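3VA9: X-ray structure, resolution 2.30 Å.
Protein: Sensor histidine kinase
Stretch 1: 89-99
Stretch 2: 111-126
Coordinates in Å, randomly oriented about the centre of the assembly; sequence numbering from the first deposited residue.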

ATOM      1  N   ASP A  89      -2.642   4.913  -3.719  1.00 26.50           N
ATOM      2  CA  ASP A  89      -3.913   5.032  -4.441  1.00 27.49           C
ATOM      3  C   ASP A  89      -3.845   4.451  -5.870  1.00 32.51           C
ATOM      4  O   ASP A  89      -4.751   3.740  -6.309  1.00 32.73           O
ATOM      5  N   MET A  90      -2.777   4.755  -6.599  1.00 31.60           N
ATOM      6  CA  MET A  90      -2.601   4.177  -7.929  1.00 30.08           C
ATOM      7  C   MET A  90      -2.444   2.651  -7.857  1.00 24.10           C
ATOM      8  O   MET A  90      -2.973   1.930  -8.686  1.00 28.68           O
ATOM      9  N   ARG A  91      -1.708   2.169  -6.862  1.00 22.35           N
ATOM     10  CA  ARG A  91      -1.476   0.733  -6.709  1.00 28.62           C
ATOM     11  C   ARG A  91      -2.774   0.005  -6.360  1.00 29.55           C
ATOM     12  O   ARG A  91      -3.113  -1.007  -6.976  1.00 29.24           O
ATOM     13  N   MET A  92      -3.502   0.529  -5.378  1.00 24.70           N
ATOM     14  CA  MET A  92      -4.806  -0.038  -5.019  1.00 31.68           C
ATOM     15  C   MET A  92      -5.792  -0.069  -6.187  1.00 29.89           C
ATOM     16  O   MET A  92      -6.564  -1.007  -6.321  1.00 31.53           O
ATOM     17  N   ALA A  93      -5.765   0.952  -7.038  1.00 26.45           N
ATOM     18  CA  ALA A  93      -6.636   0.969  -8.210  1.00 24.42           C
ATOM     19  C   ALA A  93      -6.235  -0.134  -9.175  1.00 24.73           C
ATOM     20  O   ALA A  93      -7.081  -0.734  -9.821  1.00 27.95           O
ATOM     21  N   GLN A  94      -4.936  -0.402  -9.273  1.00 26.98           N
ATOM     22  CA  GLN A  94      -4.458  -1.524 -10.084  1.00 35.29           C
ATOM     23  C   GLN A  94      -4.972  -2.888  -9.582  1.00 26.57           C
ATOM     24  O   GLN A  94      -5.560  -3.650 -10.341  1.00 29.64           O
ATOM     25  N   LEU A  95      -4.719  -3.191  -8.310  1.00 27.84           N
ATOM     26  CA  LEU A  95      -5.158  -4.444  -7.685  1.00 28.45           C
ATOM     27  C   LEU A  95      -6.677  -4.629  -7.730  1.00 30.00           C
ATOM     28  O   LEU A  95      -7.172  -5.720  -8.020  1.00 27.54           O
ATOM     29  N   GLY A  96      -7.407  -3.554  -7.437  1.00 29.11           N
ATOM     30  CA  GLY A  96      -8.864  -3.583  -7.429  1.00 19.72           C
ATOM     31  C   GLY A  96      -9.433  -3.941  -8.789  1.00 30.82           C
ATOM     32  O   GLY A  96     -10.469  -4.597  -8.886  1.00 34.15           O
ATOM     33  N   ARG A  97      -8.755  -3.516  -9.849  1.00 31.48           N
ATOM     34  CA  ARG A  97      -9.202  -3.832 -11.207  1.00 29.46           C
ATOM     35  C   ARG A  97      -8.989  -5.320 -11.496  1.00 32.91           C
ATOM     36  O   ARG A  97      -9.840  -5.974 -12.094  1.00 43.76           O
ATOM     37  N   VAL A  98      -7.844  -5.842 -11.064  1.00 26.27           N
ATOM     38  CA  VAL A  98      -7.524  -7.252 -11.214  1.00 28.59           C
ATOM     39  C   VAL A  98      -8.499  -8.120 -10.414  1.00 29.23           C
ATOM     40  O   VAL A  98      -8.958  -9.152 -10.894  1.00 31.74           O
ATOM     41  N   VAL A  99      -8.788  -7.694  -9.189  1.00 25.52           N
ATOM     42  CA  VAL A  99      -9.747  -8.367  -8.313  1.00 34.98           C
ATOM     43  C   VAL A  99     -11.142  -8.351  -8.944  1.00 38.55           C
ATOM     44  O   VAL A  99     -11.898  -9.321  -8.839  1.00 35.09           O
ATOM     45  N   ASP A 111      -3.591 -10.543 -17.801  1.00 33.76           N
ATOM     46  CA  ASP A 111      -3.133  -9.544 -18.763  1.00 39.45           C
ATOM     47  C   ASP A 111      -2.969  -8.213 -18.040  1.00 35.53           C
ATOM     48  O   ASP A 111      -1.968  -7.527 -18.201  1.00 39.49           O
ATOM     49  N   ILE A 112      -3.958  -7.872 -17.222  1.00 36.92           N
ATOM     50  CA  ILE A 112      -3.955  -6.618 -16.485  1.00 30.62           C
ATOM     51  C   ILE A 112      -2.918  -6.604 -15.369  1.00 34.99           C
ATOM     52  O   ILE A 112      -2.203  -5.623 -15.210  1.00 36.08           O
ATOM     53  N   LEU A 113      -2.829  -7.697 -14.614  1.00 37.01           N
ATOM     54  CA  LEU A 113      -1.792  -7.843 -13.588  1.00 35.28           C
ATOM     55  C   LEU A 113      -0.398  -7.645 -14.166  1.00 34.86           C
ATOM     56  O   LEU A 113       0.459  -7.018 -13.544  1.00 39.95           O
ATOM     57  N   GLU A 114      -0.169  -8.182 -15.356  1.00 34.09           N
ATOM     58  CA  GLU A 114       1.132  -8.030 -16.005  1.00 39.38           C
ATOM     59  C   GLU A 114       1.359  -6.629 -16.605  1.00 38.40           C
ATOM     60  O   GLU A 114       2.453  -6.077 -16.488  1.00 42.88           O
ATOM     61  N   GLN A 115       0.324  -6.046 -17.205  1.00 33.41           N
ATOM     62  CA  GLN A 115       0.388  -4.652 -17.667  1.00 44.74           C
ATOM     63  C   GLN A 115       0.696  -3.678 -16.528  1.00 42.27           C
ATOM     64  O   GLN A 115       1.449  -2.725 -16.708  1.00 38.99           O
ATOM     65  N   ALA A 116       0.101  -3.924 -15.361  1.00 36.59           N
ATOM     66  CA  ALA A 116       0.297  -3.068 -14.188  1.00 36.14           C
ATOM     67  C   ALA A 116       1.754  -3.038 -13.727  1.00 38.80           C
ATOM     68  O   ALA A 116       2.183  -2.081 -13.077  1.00 34.87           O
ATOM     69  N   ARG A 117       2.499  -4.086 -14.076  1.00 42.98           N
ATOM     70  CA  ARG A 117       3.906  -4.242 -13.684  1.00 52.71           C
ATOM     71  C   ARG A 117       4.817  -3.126 -14.177  1.00 43.18           C
ATOM     72  O   ARG A 117       5.786  -2.789 -13.517  1.00 41.32           O
ATOM     73  N   VAL A 118       4.512  -2.564 -15.341  1.00 44.98           N
ATOM     74  CA  VAL A 118       5.408  -1.599 -15.969  1.00 45.27           C
ATOM     75  C   VAL A 118       5.528  -0.306 -15.171  1.00 49.30           C
ATOM     76  O   VAL A 118       6.443   0.487 -15.394  1.00 52.85           O
ATOM     77  N   ASP A 119       4.604  -0.090 -14.241  1.00 46.57           N
ATOM     78  CA  ASP A 119       4.598   1.144 -13.466  1.00 35.09           C
ATOM     79  C   ASP A 119       5.489   1.053 -12.230  1.00 36.45           C
ATOM     80  O   ASP A 119       5.854   2.074 -11.653  1.00 42.83           O
ATOM     81  N   ARG A 120       5.827  -0.173 -11.829  1.00 41.60           N
ATOM     82  CA  ARG A 120       6.754  -0.410 -10.722  1.00 47.83           C
ATOM     83  C   ARG A 120       6.285   0.263  -9.430  1.00 45.76           C
ATOM     84  O   ARG A 120       7.094   0.673  -8.594  1.00 40.74           O
ATOM     85  N   LEU A 121       4.974   0.374  -9.275  1.00 42.35           N
ATOM     86  CA  LEU A 121       4.402   1.041  -8.115  1.00 40.78           C
ATOM     87  C   LEU A 121       4.875   0.417  -6.804  1.00 43.70           C
ATOM     88  O   LEU A 121       5.049   1.113  -5.800  1.00 43.64           O
ATOM     89  N   THR A 122       5.096  -0.893  -6.829  1.00 39.87           N
ATOM     90  CA  THR A 122       5.584  -1.623  -5.663  1.00 46.54           C
ATOM     91  C   THR A 122       6.981  -1.158  -5.229  1.00 41.32           C
ATOM     92  O   THR A 122       7.209  -0.843  -4.063  1.00 43.16           O
ATOM     93  N   GLU A 123       7.912  -1.112  -6.171  1.00 46.26           N
ATOM     94  CA  GLU A 123       9.242  -0.585  -5.898  1.00 54.63           C
ATOM     95  C   GLU A 123       9.145   0.858  -5.423  1.00 52.91           C
ATOM     96  O   GLU A 123       9.807   1.251  -4.462  1.00 48.07           O
ATOM     97  N   ARG A 124       8.317   1.646  -6.107  1.00 49.53           N
ATOM     98  CA  ARG A 124       8.210   3.073  -5.827  1.00 39.82           C
ATOM     99  C   ARG A 124       7.629   3.328  -4.437  1.00 41.89           C
ATOM    100  O   ARG A 124       8.066   4.239  -3.729  1.00 41.52           O
ATOM    101  N   ILE A 125       6.666   2.506  -4.036  1.00 31.90           N
ATOM    102  CA  ILE A 125       6.114   2.614  -2.694  1.00 35.86           C
ATOM    103  C   ILE A 125       7.159   2.296  -1.623  1.00 40.67           C
ATOM    104  O   ILE A 125       7.279   3.024  -0.637  1.00 44.80           O
ATOM    105  N   GLU A 126       7.923   1.224  -1.823  1.00 46.67           N
ATOM    106  CA  GLU A 126       8.974   0.845  -0.870  1.00 51.29           C
ATOM    107  C   GLU A 126       9.997   1.963  -0.705  1.00 44.21           C
ATOM    108  O   GLU A 126      10.413   2.275   0.407  1.00 52.96           O
TER

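How do the two stretches lie against each other? Stretch 1 is one continuous helix, and it runs nearly antiparallel to helix 111-116, at 165°, with the axes 9.4 Å apart at closest approach. Helix 121-126 meets it at 148° and 10.2 Å. Facing residues are R91 with L121, Q94 with A116, and V98 with L113, so the contact climbs one side of helix 89-99 in steps of three or four residues. Together the stretches bury 550 Å².

Which bump fills which hollow? R91 is the knob: its CB points toward the other stretch, and its side chain (chi1 t, chi2 p, chi3 t) sits among A116, L121, T122 and I125. The whole side chain fills the hollow: near its root, R91 CB is 3.7 Å from I125 CD1 and R91 CD is 4.0 Å from L121 CB. Farther out, the edge of the guanidinium meets the small A116, whose CB is 4.3 Å from R91 NH1, while R91 NE lies 3.6 Å from T122 OG1. L121 (chi1 m, chi2 t) reaches back the other way, and its CD1 settles 3.7 Å from M90 CB, 3.7 Å from R91 N and 3.4 Å from Q94 OE1.

How does Q94 fit beside a residue as small as A116? With chi1 m and chi2 t, its side chain extends across the gap until Q94 CD is 3.5 Å from A116 CB. The amide lies over the methyl group and still reaches the backbone: Q94 NE2 makes a weak hydrogen bond to A116 O at 3.3 Å, near the place where regular helical bonding lapses. Q94 NE2 also comes within 3.0 Å of D119 OD2. Within its own helix, Q94 OE1 accepts a hydrogen bond from R91 NH1 at 3.0 Å, tying together the two polar side chains that cover A116.

What do the waters add? Water 2 donates to Q94 OE1 (3.0 Å) and A116 O (2.6 Å) and accepts from L121 N (3.1 Å), joining the glutamine to backbone groups before and after the break between helices. Water 1 accepts from R91 NH1 (3.2 Å) and donates to L113 O (2.8 Å), extending the arginine's reach along helix 111-116.

What closes the other end? Here the packing is apolar. V98, chi1 t, points inward, placing its CG2 3.8 Å from I112 CG2 and 4.2 Å from L113 CB. I112 (m, m) starts toward helix 89-99, but its end leads away; its CG2 also lies 4.1 Å from R97 CG.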

ATOM      1  CB  ASP A  89      -4.403   6.493  -4.476  1.00 31.36           C
ATOM      2  CG  ASP A  89      -5.142   6.915  -3.196  1.00 36.69           C
ATOM      3  OD1 ASP A  89      -5.170   6.147  -2.206  1.00 36.41           O
ATOM      4  OD2 ASP A  89      -5.700   8.034  -3.183  1.00 37.50           O
ATOM      5  CB  MET A  90      -1.397   4.800  -8.640  1.00 27.73           C
ATOM      6  CG  MET A  90      -1.469   6.323  -8.794  1.00 35.86           C
ATOM      7  SD  MET A  90       0.074   7.030  -9.430  1.00 37.06           S
ATOM      8  CE  MET A  90       0.195   6.150 -10.978  1.00 32.11           C
ATOM      9  CB  ARG A  91      -0.407   0.460  -5.644  1.00 16.16           C
ATOM     10  CG  ARG A  91      -0.062  -1.025  -5.480  1.00 22.30           C
ATOM     11  CD  ARG A  91       0.219  -1.686  -6.842  1.00 25.50           C
ATOM     12  NE  ARG A  91       0.755  -3.040  -6.695  1.00 23.06           N
ATOM     13  CZ  ARG A  91       0.755  -3.960  -7.653  1.00 26.43           C
ATOM     14  NH1 ARG A  91       0.250  -3.677  -8.844  1.00 28.33           N
ATOM     15  NH2 ARG A  91       1.265  -5.166  -7.422  1.00 27.47           N
ATOM     16  CB  MET A  92      -5.422   0.695  -3.822  1.00 28.98           C
ATOM     17  CG  MET A  92      -4.655   0.488  -2.509  1.00 29.34           C
ATOM     18  SD  MET A  92      -4.448  -1.249  -2.026  1.00 42.84           S
ATOM     19  CE  MET A  92      -2.684  -1.460  -2.265  1.00 37.87           C
ATOM     20  CB  ALA A  93      -6.607   2.333  -8.907  1.00 28.60           C
ATOM     21  CB  GLN A  94      -2.922  -1.535 -10.161  1.00 31.19           C
ATOM     22  CG  GLN A  94      -2.322  -0.352 -10.897  1.00 28.85           C
ATOM     23  CD  GLN A  94      -0.844  -0.561 -11.198  1.00 32.92           C
ATOM     24  OE1 GLN A  94      -0.110  -1.147 -10.401  1.00 27.47           O
ATOM     25  NE2 GLN A  94      -0.408  -0.087 -12.355  1.00 28.04           N
ATOM     26  CB  LEU A  95      -4.701  -4.486  -6.222  1.00 28.25           C
ATOM     27  CG  LEU A  95      -3.204  -4.388  -5.933  1.00 24.30           C
ATOM     28  CD1 LEU A  95      -2.939  -4.465  -4.427  1.00 21.77           C
ATOM     29  CD2 LEU A  95      -2.420  -5.484  -6.688  1.00 22.83           C
ATOM     30  CB  ARG A  97      -8.457  -2.961 -12.228  1.00 27.35           C
ATOM     31  CG  ARG A  97      -8.773  -3.236 -13.699  1.00 41.50           C
ATOM     32  CD  ARG A  97     -10.268  -3.109 -14.016  1.00 47.02           C
ATOM     33  NE  ARG A  97     -10.912  -2.030 -13.273  1.00 37.85           N
ATOM     34  CZ  ARG A  97     -12.218  -1.985 -13.011  1.00 46.81           C
ATOM     35  NH1 ARG A  97     -13.011  -2.957 -13.441  1.00 44.51           N
ATOM     36  NH2 ARG A  97     -12.732  -0.976 -12.314  1.00 50.29           N
ATOM     37  CB  VAL A  98      -6.113  -7.552 -10.704  1.00 34.67           C
ATOM     38  CG1 VAL A  98      -5.865  -9.051 -10.713  1.00 37.86           C
ATOM     39  CG2 VAL A  98      -5.065  -6.806 -11.533  1.00 33.08           C
ATOM     40  CB  VAL A  99      -9.782  -7.689  -6.916  1.00 25.48           C
ATOM     41  CG1 VAL A  99     -11.065  -7.988  -6.184  1.00 22.83           C
ATOM     42  CG2 VAL A  99      -8.584  -8.112  -6.087  1.00 27.23           C
ATOM     43  CB  ASP A 111      -4.134  -9.421 -19.924  1.00 44.18           C
ATOM     44  CG  ASP A 111      -3.906  -8.176 -20.779  1.00 57.46           C
ATOM     45  OD1 ASP A 111      -2.735  -7.826 -21.030  1.00 65.28           O
ATOM     46  OD2 ASP A 111      -4.904  -7.551 -21.214  1.00 61.29           O
ATOM     47  CB  ILE A 112      -5.354  -6.300 -15.930  1.00 34.70           C
ATOM     48  CG1 ILE A 112      -6.306  -6.023 -17.093  1.00 37.55           C
ATOM     49  CG2 ILE A 112      -5.300  -5.132 -14.949  1.00 31.03           C
ATOM     50  CD1 ILE A 112      -5.723  -5.083 -18.153  1.00 36.38           C
ATOM     51  CB  LEU A 113      -1.873  -9.212 -12.909  1.00 29.50           C
ATOM     52  CG  LEU A 113      -0.930  -9.471 -11.725  1.00 36.20           C
ATOM     53  CD1 LEU A 113      -1.530 -10.494 -10.762  1.00 35.58           C
ATOM     54  CD2 LEU A 113       0.467  -9.919 -12.183  1.00 30.20           C
ATOM     55  CB  GLU A 114       1.361  -9.159 -17.010  1.00 38.23           C
ATOM     56  CG  GLU A 114       1.490 -10.514 -16.305  1.00 48.91           C
ATOM     57  CD  GLU A 114       1.601 -11.698 -17.255  1.00 57.86           C
ATOM     58  OE1 GLU A 114       1.689 -11.481 -18.481  1.00 63.36           O
ATOM     59  OE2 GLU A 114       1.594 -12.850 -16.768  1.00 56.50           O
ATOM     60  CB  GLN A 115      -0.924  -4.227 -18.333  1.00 44.83           C
ATOM     61  CG  GLN A 115      -1.264  -4.986 -19.597  1.00 62.04           C
ATOM     62  CD  GLN A 115      -0.426  -4.553 -20.781  1.00 74.13           C
ATOM     63  OE1 GLN A 115       0.443  -3.689 -20.659  1.00 79.71           O
ATOM     64  NE2 GLN A 115      -0.688  -5.151 -21.941  1.00 72.36           N
ATOM     65  CB  ALA A 116      -0.628  -3.506 -13.035  1.00 27.05           C
ATOM     66  CB  ARG A 117       4.480  -5.573 -14.191  1.00 55.70           C
ATOM     67  CG  ARG A 117       3.852  -6.824 -13.610  1.00 63.09           C
ATOM     68  CD  ARG A 117       4.409  -8.083 -14.294  1.00 69.34           C
ATOM     69  NE  ARG A 117       5.786  -8.359 -13.896  1.00 71.14           N
ATOM     70  CZ  ARG A 117       6.775  -8.641 -14.739  1.00 72.18           C
ATOM     71  NH1 ARG A 117       6.549  -8.692 -16.045  1.00 72.30           N
ATOM     72  NH2 ARG A 117       7.994  -8.875 -14.271  1.00 68.52           N
ATOM     73  CB  VAL A 118       4.983  -1.276 -17.429  1.00 49.72           C
ATOM     74  CG1 VAL A 118       4.689  -2.563 -18.193  1.00 50.93           C
ATOM     75  CG2 VAL A 118       3.774  -0.347 -17.455  1.00 50.21           C
ATOM     76  CB  ASP A 119       3.165   1.533 -13.086  1.00 38.79           C
ATOM     77  CG  ASP A 119       2.289   1.765 -14.303  1.00 51.06           C
ATOM     78  OD1 ASP A 119       2.546   2.737 -15.045  1.00 58.94           O
ATOM     79  OD2 ASP A 119       1.351   0.969 -14.521  1.00 49.09           O
ATOM     80  CB  ARG A 120       8.160   0.076 -11.088  1.00 53.75           C
ATOM     81  CG  ARG A 120       8.784  -0.619 -12.294  1.00 64.71           C
ATOM     82  CD  ARG A 120      10.081   0.077 -12.704  1.00 80.54           C
ATOM     83  NE  ARG A 120      10.699  -0.519 -13.888  1.00 99.11           N
ATOM     84  CZ  ARG A 120      11.768  -0.019 -14.506  1.00109.03           C
ATOM     85  NH1 ARG A 120      12.339   1.091 -14.056  1.00111.45           N
ATOM     86  NH2 ARG A 120      12.266  -0.625 -15.576  1.00109.51           N
ATOM     87  CB  LEU A 121       2.877   1.040  -8.216  1.00 33.12           C
ATOM     88  CG  LEU A 121       2.398   2.071  -9.241  1.00 32.11           C
ATOM     89  CD1 LEU A 121       0.884   1.966  -9.521  1.00 24.63           C
ATOM     90  CD2 LEU A 121       2.791   3.458  -8.762  1.00 28.78           C
ATOM     91  CB  THR A 122       5.602  -3.134  -5.945  1.00 59.04           C
ATOM     92  OG1 THR A 122       4.257  -3.594  -6.127  1.00 59.68           O
ATOM     93  CG2 THR A 122       6.244  -3.890  -4.790  1.00 66.08           C
ATOM     94  CB  GLU A 123      10.120  -0.648  -7.154  1.00 64.57           C
ATOM     95  CG  GLU A 123      10.469  -2.058  -7.627  1.00 74.88           C
ATOM     96  CD  GLU A 123       9.355  -2.723  -8.424  1.00 79.77           C
ATOM     97  OE1 GLU A 123       8.301  -2.088  -8.651  1.00 78.76           O
ATOM     98  OE2 GLU A 123       9.540  -3.888  -8.832  1.00 80.63           O
ATOM     99  CB  ARG A 124       7.401   3.778  -6.916  1.00 41.14           C
ATOM    100  CG  ARG A 124       8.153   3.912  -8.237  1.00 36.96           C
ATOM    101  CD  ARG A 124       7.216   4.153  -9.403  1.00 34.61           C
ATOM    102  NE  ARG A 124       6.643   5.495  -9.406  1.00 43.27           N
ATOM    103  CZ  ARG A 124       5.685   5.888 -10.240  1.00 39.16           C
ATOM    104  NH1 ARG A 124       5.182   5.031 -11.120  1.00 40.88           N
ATOM    105  NH2 ARG A 124       5.219   7.129 -10.187  1.00 34.53           N
ATOM    106  CB  ILE A 125       4.883   1.726  -2.510  1.00 37.07           C
ATOM    107  CG1 ILE A 125       3.692   2.322  -3.264  1.00 34.30           C
ATOM    108  CG2 ILE A 125       4.550   1.586  -1.032  1.00 42.86           C
ATOM    109  CD1 ILE A 125       2.633   1.303  -3.619  1.00 35.59           C
ATOM    110  CB  GLU A 126       9.667  -0.459  -1.282  1.00 64.51           C
ATOM    111  CG  GLU A 126       8.787  -1.699  -1.152  1.00 81.58           C
ATOM    112  CD  GLU A 126       8.037  -1.757   0.175  1.00100.35           C
ATOM    113  OE1 GLU A 126       8.667  -1.537   1.233  1.00107.08           O
ATOM    114  OE2 GLU A 126       6.816  -2.031   0.160  1.00104.08           O
TER
HETATM  115  O   HOH W   1       1.139  -5.897 -11.044  1.00 41.20           O
HETATM  116  O   HOH W   2       2.842  -1.223 -10.766  1.00 30.11           O